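Local coordinates for protein halohydrin dehalogenase (Rhizobium radiobacter, PDB 4IY1) that catalyses the dehalogenation of halohydrins, probably by closing them to epoxides with release of halide; this engineered form probably also serves cyanolysis in atorvastatin synthesis, at residues G16-L21 with L217-T222. The protein carries 37 engineered substitutions. Numbering follows the deposited sequence.
Sequences GSALRL and LGELVT. Engineered in segment 217-222: Thr-222 (natural residue Ala).
Two right-handed alpha-helical turns, 16-21 and 217-222, cross with their axes 7.6 Å apart at a signed angle of -59°, Ser-17 lying across from Gly-218 (CA to CA 4.2 Å). Glycine suits this crossing: a CB on Gly-218 would clash with Gly-16 O, which instead takes a CA-H...O contact from Gly-218 CA at 3.3 Å while accepting the helical bond from Arg-20 N (3.2 Å). Gly-16 N donates to the side chain of Gln-214. Ser-17, small and in the m rotamer, gives its hydroxyl a hydrogen bond partner in Gly-13 O of its own chain, and rests OG against Val-221 CG2 (3.4 Å). In this Rossmann-type fold of the short-chain dehydrogenase/reductase superfamily, the contact joins the helix following the first strand to the one preceding the last, over the parallel sheet: Leu-21 packs on Val-28, Val-221 on Ile-173, and Leu-21 CD1 meets Val-221 CG1 at 3.9 Å. Further from the sheet, long Arg-20 (chi1 t, chi2 p) reaches past Gly-218, its NE making a weak, salt-bridging hydrogen bond to Glu-219 OE1 at 3.1 Å. Thr-222, an engineered replacement for Ala, adopts the m rotamer, so that OG1 donates to Gly-218 O (2.8 Å), which also accepts from Thr-222 N (3.0 Å); its CG2 covers one face of the Arg-20 guanidinium.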
ATOM      1  N   GLY B  16      20.725  19.416   0.252  1.00 32.89           N
ATOM      2  CA  GLY B  16      20.491  18.798   1.563  1.00 28.28           C
ATOM      3  C   GLY B  16      21.253  17.509   1.708  1.00 31.04           C
ATOM      4  O   GLY B  16      21.862  17.246   2.748  1.00 39.86           O
ATOM      5  N   SER B  17      21.260  16.707   0.648  1.00 28.62           N
ATOM      6  CA  SER B  17      21.939  15.420   0.683  1.00 31.93           C
ATOM      7  C   SER B  17      23.438  15.601   0.749  1.00 28.74           C
ATOM      8  O   SER B  17      24.097  14.988   1.570  1.00 31.13           O
ATOM      9  CB  SER B  17      21.581  14.580  -0.544  1.00 30.37           C
ATOM     10  OG  SER B  17      20.212  14.242  -0.513  1.00 30.38           O
ATOM     11  N   ALA B  18      23.991  16.347  -0.196  1.00 28.55           N
ATOM     12  CA  ALA B  18      25.459  16.432  -0.303  1.00 28.69           C
ATOM     13  C   ALA B  18      26.040  17.102   0.941  1.00 26.65           C
ATOM     14  O   ALA B  18      26.975  16.579   1.554  1.00 33.79           O
ATOM     15  CB  ALA B  18      25.883  17.190  -1.571  1.00 23.35           C
ATOM     16  N   LEU B  19      25.451  18.228   1.347  1.00 31.46           N
ATOM     17  CA  LEU B  19      25.939  18.958   2.529  1.00 29.85           C
ATOM     18  C   LEU B  19      25.877  18.102   3.783  1.00 29.50           C
ATOM     19  O   LEU B  19      26.880  17.953   4.481  1.00 33.37           O
ATOM     20  CB  LEU B  19      25.155  20.251   2.746  1.00 28.75           C
ATOM     21  CG  LEU B  19      25.305  21.311   1.659  1.00 33.05           C
ATOM     22  CD1 LEU B  19      24.380  22.502   1.897  1.00 38.01           C
ATOM     23  CD2 LEU B  19      26.745  21.755   1.558  1.00 33.14           C
ATOM     24  N   ARG B  20      24.716  17.500   4.060  1.00 28.52           N
ATOM     25  CA  ARG B  20      24.593  16.630   5.230  1.00 27.23           C
ATOM     26  C   ARG B  20      25.500  15.383   5.157  1.00 30.24           C
ATOM     27  O   ARG B  20      26.097  14.966   6.153  1.00 29.38           O
ATOM     28  CB  ARG B  20      23.130  16.248   5.484  1.00 27.41           C
ATOM     29  CG  ARG B  20      22.877  15.630   6.835  1.00 33.79           C
ATOM     30  CD  ARG B  20      23.457  16.496   7.953  1.00 42.62           C
ATOM     31  NE  ARG B  20      23.397  15.866   9.279  1.00 45.79           N
ATOM     32  CZ  ARG B  20      24.370  15.115   9.806  1.00 46.94           C
ATOM     33  NH1 ARG B  20      25.453  14.806   9.091  1.00 46.61           N
ATOM     34  NH2 ARG B  20      24.253  14.659  11.046  1.00 41.01           N
ATOM     35  N   LEU B  21      25.745  14.892   3.952  1.00 32.26           N
ATOM     36  CA  LEU B  21      26.636  13.732   3.805  1.00 31.49           C
ATOM     37  C   LEU B  21      28.089  14.147   4.039  1.00 33.83           C
ATOM     38  O   LEU B  21      28.876  13.435   4.669  1.00 29.50           O
ATOM     39  CB  LEU B  21      26.472  13.125   2.406  1.00 32.87           C
ATOM     40  CG  LEU B  21      25.170  12.328   2.154  1.00 31.84           C
ATOM     41  CD1 LEU B  21      25.053  11.950   0.686  1.00 34.58           C
ATOM     42  CD2 LEU B  21      25.204  11.063   2.986  1.00 25.75           C
ATOM     43  N   LEU B 217      15.432  16.345   4.638  1.00 28.33           N
ATOM     44  CA  LEU B 217      15.686  15.441   3.537  1.00 30.31           C
ATOM     45  C   LEU B 217      17.134  14.933   3.548  1.00 31.29           C
ATOM     46  O   LEU B 217      17.379  13.722   3.491  1.00 31.77           O
ATOM     47  CB  LEU B 217      15.322  16.106   2.204  1.00 30.17           C
ATOM     48  CG  LEU B 217      15.321  15.138   1.007  1.00 31.33           C
ATOM     49  CD1 LEU B 217      14.469  15.618  -0.161  1.00 25.96           C
ATOM     50  CD2 LEU B 217      16.752  14.871   0.592  1.00 28.94           C
ATOM     51  N   GLY B 218      18.075  15.836   3.807  1.00 26.25           N
ATOM     52  CA  GLY B 218      19.464  15.461   4.115  1.00 24.22           C
ATOM     53  C   GLY B 218      19.696  14.570   5.312  1.00 26.12           C
ATOM     54  O   GLY B 218      20.572  13.689   5.292  1.00 28.97           O
ATOM     55  N   GLU B 219      19.009  14.842   6.411  1.00 27.19           N
ATOM     56  CA  GLU B 219      19.238  14.037   7.607  1.00 26.36           C
ATOM     57  C   GLU B 219      18.800  12.576   7.326  1.00 27.76           C
ATOM     58  O   GLU B 219      19.422  11.621   7.792  1.00 30.10           O
ATOM     59  CB  GLU B 219      18.471  14.614   8.815  1.00 32.42           C
ATOM     60  CG  GLU B 219      18.918  16.019   9.235  1.00 38.47           C
ATOM     61  CD  GLU B 219      20.022  15.993  10.268  1.00 39.64           C
ATOM     62  OE1 GLU B 219      20.644  14.937  10.469  1.00 37.12           O
ATOM     63  OE2 GLU B 219      20.218  17.007  10.944  1.00 53.61           O
ATOM     64  N   LEU B 220      17.740  12.418   6.547  1.00 25.78           N
ATOM     65  CA  LEU B 220      17.191  11.094   6.284  1.00 27.25           C
ATOM     66  C   LEU B 220      18.144  10.329   5.376  1.00 22.08           C
ATOM     67  O   LEU B 220      18.566   9.233   5.699  1.00 25.24           O
ATOM     68  CB  LEU B 220      15.816  11.191   5.617  1.00 23.87           C
ATOM     69  CG  LEU B 220      15.217   9.833   5.227  1.00 25.48           C
ATOM     70  CD1 LEU B 220      15.111   8.902   6.444  1.00 23.63           C
ATOM     71  CD2 LEU B 220      13.864   9.970   4.577  1.00 19.14           C
ATOM     72  N   VAL B 221      18.517  10.953   4.274  1.00 24.05           N
ATOM     73  CA  VAL B 221      19.515  10.399   3.365  1.00 23.76           C
ATOM     74  C   VAL B 221      20.707   9.922   4.187  1.00 26.29           C
ATOM     75  O   VAL B 221      21.165   8.791   4.043  1.00 24.98           O
ATOM     76  CB  VAL B 221      20.002  11.459   2.339  1.00 26.70           C
ATOM     77  CG1 VAL B 221      21.368  11.054   1.771  1.00 22.76           C
ATOM     78  CG2 VAL B 221      18.987  11.645   1.219  1.00 21.31           C
ATOM     79  N   THR B 222      21.188  10.776   5.088  1.00 29.92           N
ATOM     80  CA  THR B 222      22.425  10.494   5.814  1.00 25.09           C
ATOM     81  C   THR B 222      22.275   9.397   6.858  1.00 30.85           C
ATOM     82  O   THR B 222      23.151   8.542   6.993  1.00 26.82           O
ATOM     83  CB  THR B 222      22.983  11.767   6.480  1.00 29.41           C
ATOM     84  OG1 THR B 222      23.211  12.767   5.470  1.00 29.56           O
ATOM     85  CG2 THR B 222      24.294  11.475   7.199  1.00 30.94           C
TER